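Local coordinates for aclacinomycin-N/aclacinomycin-A oxidase (Streptomyces galilaeus, PDB 2IPI), which oxidises the terminal sugar of aclacinomycin N and then of aclacinomycin A with a bicovalently bound FAD, passing the electrons to oxygen in anthracycline antibiotic biosynthesis, at residues 51-55 with 91-96; 80-86 with 100-106. All blocks are in the same frame, centred on the assembly; numbering follows the deposited sequence.

Contact 1 of 2, residues 51-55 with 91-96. With AKY (methyl (2S,4R)-2-ethyl-2,5,7-trihydroxy-6,11-dioxo-4-{[2,3,6-trideoxy-4-O-{2,6-dideoxy-4-O-[(2S,6S)-6-methyl-5-oxotetrahydro-2h -pyran-2-yl]-alpha-D-lyxo-hexopyranosyl}-3-(dimethylamino)-D-ribo-hexopyranosyl]oxy}-1,2,3,4,6,11-hexahydrotetracene-1-c arboxylate), chain E.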
# COMPACT_ATOMS: atom_id res chain seq x y z
N ARG A 51 13.46 -13.27 0.66
CA ARG A 51 13.82 -13.69 -0.67
C ARG A 51 14.93 -12.82 -1.27
O ARG A 51 15.74 -13.34 -2.04
CB ARG A 51 12.63 -13.64 -1.65
CG ARG A 51 11.66 -14.79 -1.49
CD ARG A 51 10.45 -14.68 -2.38
NE ARG A 51 10.74 -14.76 -3.83
CZ ARG A 51 10.05 -14.05 -4.71
NH1 ARG A 51 9.06 -13.25 -4.33
NH2 ARG A 51 10.31 -14.12 -6.01
N PHE A 52 14.97 -11.54 -0.95
CA PHE A 52 15.94 -10.66 -1.60
C PHE A 52 16.84 -9.96 -0.57
O PHE A 52 16.36 -9.29 0.35
CB PHE A 52 15.27 -9.61 -2.47
CG PHE A 52 14.05 -10.02 -3.26
CD1 PHE A 52 12.81 -9.95 -2.68
CD2 PHE A 52 14.14 -10.47 -4.57
CE1 PHE A 52 11.67 -10.30 -3.38
CE2 PHE A 52 13.01 -10.84 -5.28
CZ PHE A 52 11.77 -10.76 -4.68
N ARG A 53 18.15 -10.14 -0.75
CA ARG A 53 19.14 -9.56 0.16
C ARG A 53 20.23 -8.83 -0.60
O ARG A 53 20.84 -9.37 -1.52
CB ARG A 53 19.68 -10.68 1.07
CG ARG A 53 18.55 -11.21 1.98
CD ARG A 53 18.44 -10.37 3.24
NE ARG A 53 17.48 -10.81 4.22
CZ ARG A 53 16.34 -10.26 4.61
NH1 ARG A 53 15.90 -9.12 4.09
NH2 ARG A 53 15.59 -10.84 5.55
N GLY A 54 20.45 -7.57 -0.23
CA GLY A 54 21.26 -6.60 -0.95
C GLY A 54 22.73 -6.92 -0.96
O GLY A 54 23.21 -7.69 -0.12
N ARG A 55 23.53 -6.43 -1.87
CA ARG A 55 24.98 -6.55 -1.73
C ARG A 55 25.69 -5.31 -2.25
O ARG A 55 26.54 -5.41 -3.12
CB ARG A 55 25.49 -7.80 -2.45
N PHE A 91 7.43 -5.30 -1.40
CA PHE A 91 7.13 -6.73 -1.61
C PHE A 91 8.06 -7.40 -2.60
O PHE A 91 8.28 -8.61 -2.56
CB PHE A 91 5.69 -6.90 -2.10
CG PHE A 91 4.64 -6.69 -1.02
CD1 PHE A 91 3.54 -5.89 -1.25
CD2 PHE A 91 4.80 -7.32 0.20
CE1 PHE A 91 2.59 -5.70 -0.26
CE2 PHE A 91 3.87 -7.12 1.21
CZ PHE A 91 2.77 -6.32 0.96
N GLU A 92 8.63 -6.63 -3.54
CA GLU A 92 9.48 -7.22 -4.57
C GLU A 92 10.96 -7.00 -4.30
O GLU A 92 11.85 -7.32 -5.08
CB GLU A 92 9.08 -6.66 -5.94
CG GLU A 92 7.81 -7.31 -6.48
CD GLU A 92 8.13 -8.64 -7.16
OE1 GLU A 92 7.38 -9.03 -8.07
OE2 GLU A 92 9.12 -9.29 -6.75
N GLY A 93 11.27 -6.43 -3.12
CA GLY A 93 12.65 -6.31 -2.69
C GLY A 93 13.58 -5.63 -3.68
O GLY A 93 14.75 -5.98 -3.74
N PHE A 94 13.05 -4.71 -4.44
CA PHE A 94 13.73 -3.86 -5.41
C PHE A 94 15.01 -3.23 -4.86
O PHE A 94 16.00 -3.16 -5.59
CB PHE A 94 12.79 -2.76 -5.87
CG PHE A 94 11.63 -3.15 -6.74
CD1 PHE A 94 10.50 -2.36 -6.82
CD2 PHE A 94 11.65 -4.30 -7.51
CE1 PHE A 94 9.44 -2.68 -7.64
CE2 PHE A 94 10.59 -4.66 -8.32
CZ PHE A 94 9.48 -3.84 -8.40
N VAL A 95 14.98 -2.75 -3.62
CA VAL A 95 16.12 -2.08 -3.01
C VAL A 95 17.31 -3.01 -2.86
O VAL A 95 18.47 -2.59 -2.93
CB VAL A 95 15.70 -1.48 -1.64
CG1 VAL A 95 16.89 -0.99 -0.83
CG2 VAL A 95 14.69 -0.37 -1.88
N ASP A 96 17.04 -4.29 -2.66
CA ASP A 96 18.01 -5.34 -2.48
C ASP A 96 18.42 -6.04 -3.79
O ASP A 96 19.01 -7.12 -3.69
CB ASP A 96 17.44 -6.43 -1.55
CG ASP A 96 17.18 -5.95 -0.13
OD1 ASP A 96 18.18 -5.60 0.53
OD2 ASP A 96 16.01 -5.91 0.32
O15 AKY E . -3.09 -3.80 1.70
C42 AKY E . -2.49 -4.56 2.48
C40 AKY E . -3.16 -4.85 3.84
C38 AKY E . -2.48 -5.85 4.68
C39 AKY E . -1.29 -5.50 2.05
C41 AKY E . -0.97 -6.19 0.95
O14 AKY E . -0.54 -6.02 3.12
C37 AKY E . -1.36 -6.64 4.10
O13 AKY E . -0.63 -7.23 5.14
C35 AKY E . -0.19 -8.53 4.93
C34 AKY E . -0.98 -9.57 5.73
C36 AKY E . -2.34 -9.18 5.95
O11 AKY E . -0.34 -9.98 7.05
C33 AKY E . 1.31 -8.66 5.10
O12 AKY E . 2.18 -7.72 4.29
C32 AKY E . 1.72 -8.87 6.42
C31 AKY E . 1.18 -10.06 6.95
O7 AKY E . 1.05 -16.38 8.43
C7 AKY E . 2.06 -16.84 9.33
C8 AKY E . 1.75 -16.39 10.70
C9 AKY E . 0.73 -17.31 11.33
O9 AKY E . -0.30 -17.43 10.42
C13 AKY E . 0.34 -16.75 12.65
C14 AKY E . -0.29 -15.39 12.31
C20 AKY E . 2.07 -18.33 9.22
C19 AKY E . 1.69 -19.20 10.24
C10 AKY E . 1.41 -18.60 11.60
C11 AKY E . 1.78 -20.58 10.08
C18 AKY E . 2.27 -21.12 8.89
C17 AKY E . 2.67 -20.26 7.85
C6 AKY E . 2.55 -18.89 8.03
O6 AKY E . 2.93 -18.04 7.06
C12 AKY E . 2.41 -22.52 8.76
O3 AKY E . 2.05 -23.30 9.66
C15 AKY E . 2.98 -23.05 7.57
C1 AKY E . 3.18 -24.42 7.47
C2 AKY E . 3.78 -24.99 6.35
C3 AKY E . 4.17 -24.15 5.31
C16 AKY E . 3.38 -22.19 6.53
C5 AKY E . 3.23 -20.79 6.66
O5 AKY E . 3.60 -19.95 5.82
C4 AKY E . 3.97 -22.77 5.40
O4 AKY E . 4.39 -22.01 4.35
O18 AKY E . 1.54 -11.27 6.27
C45 AKY E . 1.54 -15.35 7.56
C43 AKY E . 2.77 -18.38 12.27
O16 AKY E . 3.77 -18.09 11.61
O17 AKY E . 2.91 -18.54 13.62
C44 AKY E . 3.88 -19.58 13.83
O19 AKY E . 2.16 -14.29 8.25
C47 AKY E . 0.72 -13.54 6.00
N11 AKY E . 1.19 -13.51 4.60
C52 AKY E . 0.25 -13.26 3.55
C51 AKY E . 2.51 -13.05 4.34
C46 AKY E . 0.38 -14.84 6.72
C48 AKY E . 1.17 -12.47 6.99
C49 AKY E . 2.37 -12.95 7.78
C50 AKY E . 3.78 -12.45 7.43
O HOH W 1 14.16 -7.73 0.99
O HOH W 2 17.11 -7.16 3.16
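The ring of Phe52, in loop 51-55, lies on the backbone of loop 91-96, both in the PCMH-type FAD-binding domain, with the carbonyl oxygen Glu92 O over the centre of one face, 3.3 Å above the ring plane. Contact continues at Phe52 CD1, which sits 3.6 Å from Gly93 CA, and at CZ, which meets Glu92 OE2 at 3.7 Å. Arg51 CB lies over the opposite face near its rim, and the guanidinium extends past the rim so that its own face covers Phe52 CZ. Further along, Asp96 CG, anti to its carbonyl carbon (chi1 -65°), puts OD1 3.1 Å from Gly54 N. Asp96 OD2 stands 3.4 Å from Phe52 O, two acceptors; a water lies within hydrogen-bonding distance of both, though it has more acceptors around it than protons to give. Outside the pair of loops, Asp96 pairs with Arg85, and Glu92 OE1 forms a salt bridge with Lys362. Asp96 N closes the turn by bonding to Gly93 O. At the start of 91-96, Phe91 belongs to both the FAD and the anthracycline pockets; the sugar oxygen O12 of AKY lies in the plane of its ring, at the edge, 3.6 Å from Phe91 CE2.

Contact 2 of 2, residues 80-86 with 100-106. With FAD (flavin-adenine dinucleotide), chain F.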
# COMPACT_ATOMS: atom_id res chain seq x y z
N GLN A 80 27.77 4.35 -8.38
CA GLN A 80 27.02 3.38 -7.59
C GLN A 80 25.54 3.55 -7.85
O GLN A 80 25.00 4.64 -7.62
CB GLN A 80 27.41 3.62 -6.14
CG GLN A 80 28.81 3.05 -5.86
CD GLN A 80 29.37 3.55 -4.54
OE1 GLN A 80 28.77 4.43 -3.92
NE2 GLN A 80 30.50 2.98 -4.14
N ARG A 81 24.89 2.50 -8.36
CA ARG A 81 23.45 2.60 -8.62
C ARG A 81 22.70 2.74 -7.30
O ARG A 81 22.88 1.90 -6.42
CB ARG A 81 22.91 1.39 -9.38
CG ARG A 81 21.38 1.41 -9.45
CD ARG A 81 20.83 0.02 -9.70
NE ARG A 81 19.45 -0.00 -10.20
CZ ARG A 81 18.96 -1.00 -10.93
NH1 ARG A 81 19.71 -2.04 -11.25
NH2 ARG A 81 17.71 -0.98 -11.35
N ILE A 82 21.88 3.78 -7.19
CA ILE A 82 21.32 4.16 -5.89
C ILE A 82 19.99 3.50 -5.57
O ILE A 82 19.19 3.31 -6.50
CB ILE A 82 21.14 5.70 -5.88
CG1 ILE A 82 22.46 6.46 -5.82
CG2 ILE A 82 20.24 6.16 -4.76
CD1 ILE A 82 22.31 7.95 -6.08
N ALA A 83 19.74 3.21 -4.28
CA ALA A 83 18.41 2.79 -3.87
C ALA A 83 18.09 3.38 -2.48
O ALA A 83 19.05 3.47 -1.73
CB ALA A 83 18.26 1.28 -3.83
N VAL A 84 16.83 3.74 -2.25
CA VAL A 84 16.45 4.25 -0.93
C VAL A 84 15.60 3.25 -0.16
O VAL A 84 14.65 2.71 -0.71
CB VAL A 84 15.64 5.55 -0.99
CG1 VAL A 84 15.66 6.23 0.37
CG2 VAL A 84 16.15 6.43 -2.11
N ARG A 85 15.99 3.09 1.10
CA ARG A 85 15.20 2.31 2.04
C ARG A 85 14.68 3.24 3.12
O ARG A 85 15.47 3.96 3.73
CB ARG A 85 16.05 1.18 2.62
CG ARG A 85 15.54 0.62 3.94
CD ARG A 85 16.07 -0.78 4.24
NE ARG A 85 15.66 -1.74 3.25
CZ ARG A 85 16.34 -2.68 2.62
NH1 ARG A 85 17.63 -2.91 2.84
NH2 ARG A 85 15.70 -3.44 1.74
N SER A 86 13.38 3.23 3.39
CA SER A 86 12.82 3.92 4.55
C SER A 86 12.32 2.86 5.54
O SER A 86 12.89 2.69 6.62
CB SER A 86 11.69 4.86 4.13
OG SER A 86 12.19 5.98 3.40
N VAL A 100 22.24 -2.94 -7.30
CA VAL A 100 22.32 -1.76 -6.44
C VAL A 100 23.68 -1.75 -5.73
O VAL A 100 24.11 -2.75 -5.16
CB VAL A 100 21.22 -1.64 -5.38
CG1 VAL A 100 21.53 -0.41 -4.51
CG2 VAL A 100 19.82 -1.48 -5.94
N ARG A 101 24.35 -0.59 -5.80
CA ARG A 101 25.68 -0.43 -5.21
C ARG A 101 25.67 0.62 -4.09
O ARG A 101 26.57 0.63 -3.25
CB ARG A 101 26.70 -0.07 -6.28
CG ARG A 101 26.86 -1.23 -7.27
CD ARG A 101 27.39 -2.44 -6.54
NE ARG A 101 27.68 -3.57 -7.44
CZ ARG A 101 26.87 -4.63 -7.38
NH1 ARG A 101 25.88 -4.55 -6.49
NH2 ARG A 101 27.02 -5.70 -8.13
N ALA A 102 24.64 1.44 -4.08
CA ALA A 102 24.45 2.44 -3.05
C ALA A 102 23.09 2.37 -2.38
O ALA A 102 22.05 2.51 -3.04
CB ALA A 102 24.65 3.80 -3.73
N VAL A 103 23.02 2.20 -1.05
CA VAL A 103 21.69 2.23 -0.44
C VAL A 103 21.60 3.33 0.61
O VAL A 103 22.38 3.40 1.57
CB VAL A 103 21.31 0.87 0.19
CG1 VAL A 103 22.57 0.16 0.63
CG2 VAL A 103 20.34 1.02 1.35
N ILE A 104 20.66 4.23 0.41
CA ILE A 104 20.51 5.32 1.39
C ILE A 104 19.33 4.98 2.29
O ILE A 104 18.20 4.87 1.82
CB ILE A 104 20.33 6.68 0.71
CG1 ILE A 104 19.10 6.85 -0.16
CG2 ILE A 104 21.57 7.00 -0.14
CD1 ILE A 104 19.40 6.51 -1.61
N ASP A 105 19.65 4.79 3.55
CA ASP A 105 18.74 4.37 4.60
C ASP A 105 18.32 5.55 5.48
O ASP A 105 19.17 6.24 6.06
CB ASP A 105 19.40 3.31 5.49
CG ASP A 105 18.36 2.60 6.35
OD1 ASP A 105 18.36 1.36 6.36
OD2 ASP A 105 17.55 3.27 7.01
N MET A 106 17.02 5.78 5.52
CA MET A 106 16.45 6.98 6.12
C MET A 106 15.87 6.71 7.50
O MET A 106 15.20 7.58 8.05
CB MET A 106 15.34 7.53 5.22
CG MET A 106 15.63 7.32 3.73
SD MET A 106 16.23 8.85 2.98
CE MET A 106 17.87 8.37 2.48
PA FAD F . 10.75 0.48 1.29
O1A FAD F . 11.22 -0.77 0.84
O2A FAD F . 11.79 1.19 2.04
O5B FAD F . 10.23 1.36 0.10
C5B FAD F . 9.37 0.88 -0.85
C4B FAD F . 9.53 1.66 -2.16
O4B FAD F . 9.58 3.03 -1.87
C3B FAD F . 10.88 1.35 -2.82
O3B FAD F . 10.81 1.55 -4.19
C2B FAD F . 11.81 2.40 -2.23
O2B FAD F . 12.95 2.70 -2.99
C1B FAD F . 10.83 3.56 -2.12
N9A FAD F . 11.24 4.58 -1.14
C8A FAD F . 11.57 4.39 0.14
N7A FAD F . 11.86 5.55 0.72
C5A FAD F . 11.75 6.49 -0.21
C6A FAD F . 11.94 7.87 -0.19
N6A FAD F . 12.22 8.43 0.92
N1A FAD F . 11.74 8.57 -1.29
C2A FAD F . 11.35 7.95 -2.38
N3A FAD F . 11.15 6.65 -2.44
C4A FAD F . 11.36 5.92 -1.38
N1 FAD F . 0.03 -0.68 1.77
C2 FAD F . -1.20 -0.05 1.80
O2 FAD F . -1.54 0.72 1.01
N3 FAD F . -2.05 -0.36 2.82
C4 FAD F . -1.71 -1.27 3.81
O4 FAD F . -2.46 -1.43 4.73
C4X FAD F . -0.46 -1.88 3.78
N5 FAD F . -0.09 -2.81 4.71
C5X FAD F . 1.15 -3.35 4.71
C6 FAD F . 1.54 -4.23 5.73
C7 FAD F . 2.78 -4.81 5.69
C7M FAD F . 3.17 -5.64 6.86
C8 FAD F . 3.69 -4.47 4.69
C8M FAD F . 5.14 -4.88 4.83
C9 FAD F . 3.28 -3.59 3.71
C9A FAD F . 2.02 -3.05 3.67
N10 FAD F . 1.63 -2.19 2.67
C10 FAD F . 0.41 -1.57 2.74
C1' FAD F . 2.23 -2.26 1.30
C2' FAD F . 3.45 -1.36 1.06
O2' FAD F . 4.70 -1.96 1.00
C3' FAD F . 3.54 -0.17 1.99
O3' FAD F . 2.38 0.61 1.95
C4' FAD F . 4.88 0.52 1.59
O4' FAD F . 5.33 0.25 0.33
C5' FAD F . 6.09 0.34 2.47
O5' FAD F . 7.10 1.22 2.09
P FAD F . 8.44 1.13 2.89
O1P FAD F . 8.99 2.42 3.09
O2P FAD F . 8.17 0.45 4.08
O3P FAD F . 9.42 0.18 2.10
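Arg81 O accepts two backbone N-H groups from segment 100-106, Arg101 N on an in-plane lone pair and Ala102 N from 41° above the carbonyl plane, both at 3.0 Å. From there strands 82-85 and 102-105 run parallel in the small mixed sheet of the FAD-binding domain. Ala83 N bonds to Ala102 O, Ile104 N to Ala83 O, Arg85 N to Ile104 O and Met106 N to Arg85 O. On one face, Ile104 CG1 stands between its backbone N and carbonyl carbon; with chi1 62° and an unstaggered chi2 of -93°, CD1 reaches back across the strands to 3.3 Å from both Ile82 CG2, a tight approach, and Val84 CG2. Helix 65-78 and Ile221 cover this side. On the other face Asp105 OD1 meets only the aliphatic part of Arg85, 3.8 Å from CD; it pairs with Arg46, and OD2 with Ser107, whereas Arg85 pairs with Asp96. Val84 O accepts from the ribose hydroxyl O2B of FAD at 2.8 Å. Ser86 N donates to phosphate oxygen O2A, and Ser86 OG to adenine N7A at 2.7 Å. The C-terminal end of this outermost strand and the residue after it thus turn Val84 O, Ser86 N and Ser86 OG to the cofactor, while Ala83 and Arg85 pair with the neighbour.

In the fold
The segments of contacts 1 and 2 alternate along the chain, and the contacts lie with their centres about 11 Å apart, on the same side of the chain's centre. A salt bridge joins them: Asp96 OD2 of contact 1 meets Arg85 NH2 of contact 2 at 2.9 Å. Beside it, Val95 CG2 packs 3.3 Å from Val84 O. Both contacts line the FAD pocket, but at different places: 80-86 holds the adenosine and phosphate end, while the side chain of Phe91 is about 4 Å from the FAD and about 4 Å from that of Tyr469, a proton acceptor of the active site. The chain leaving Ser86 passes His89, one of two residues linked covalently to the flavin, before reaching Phe91.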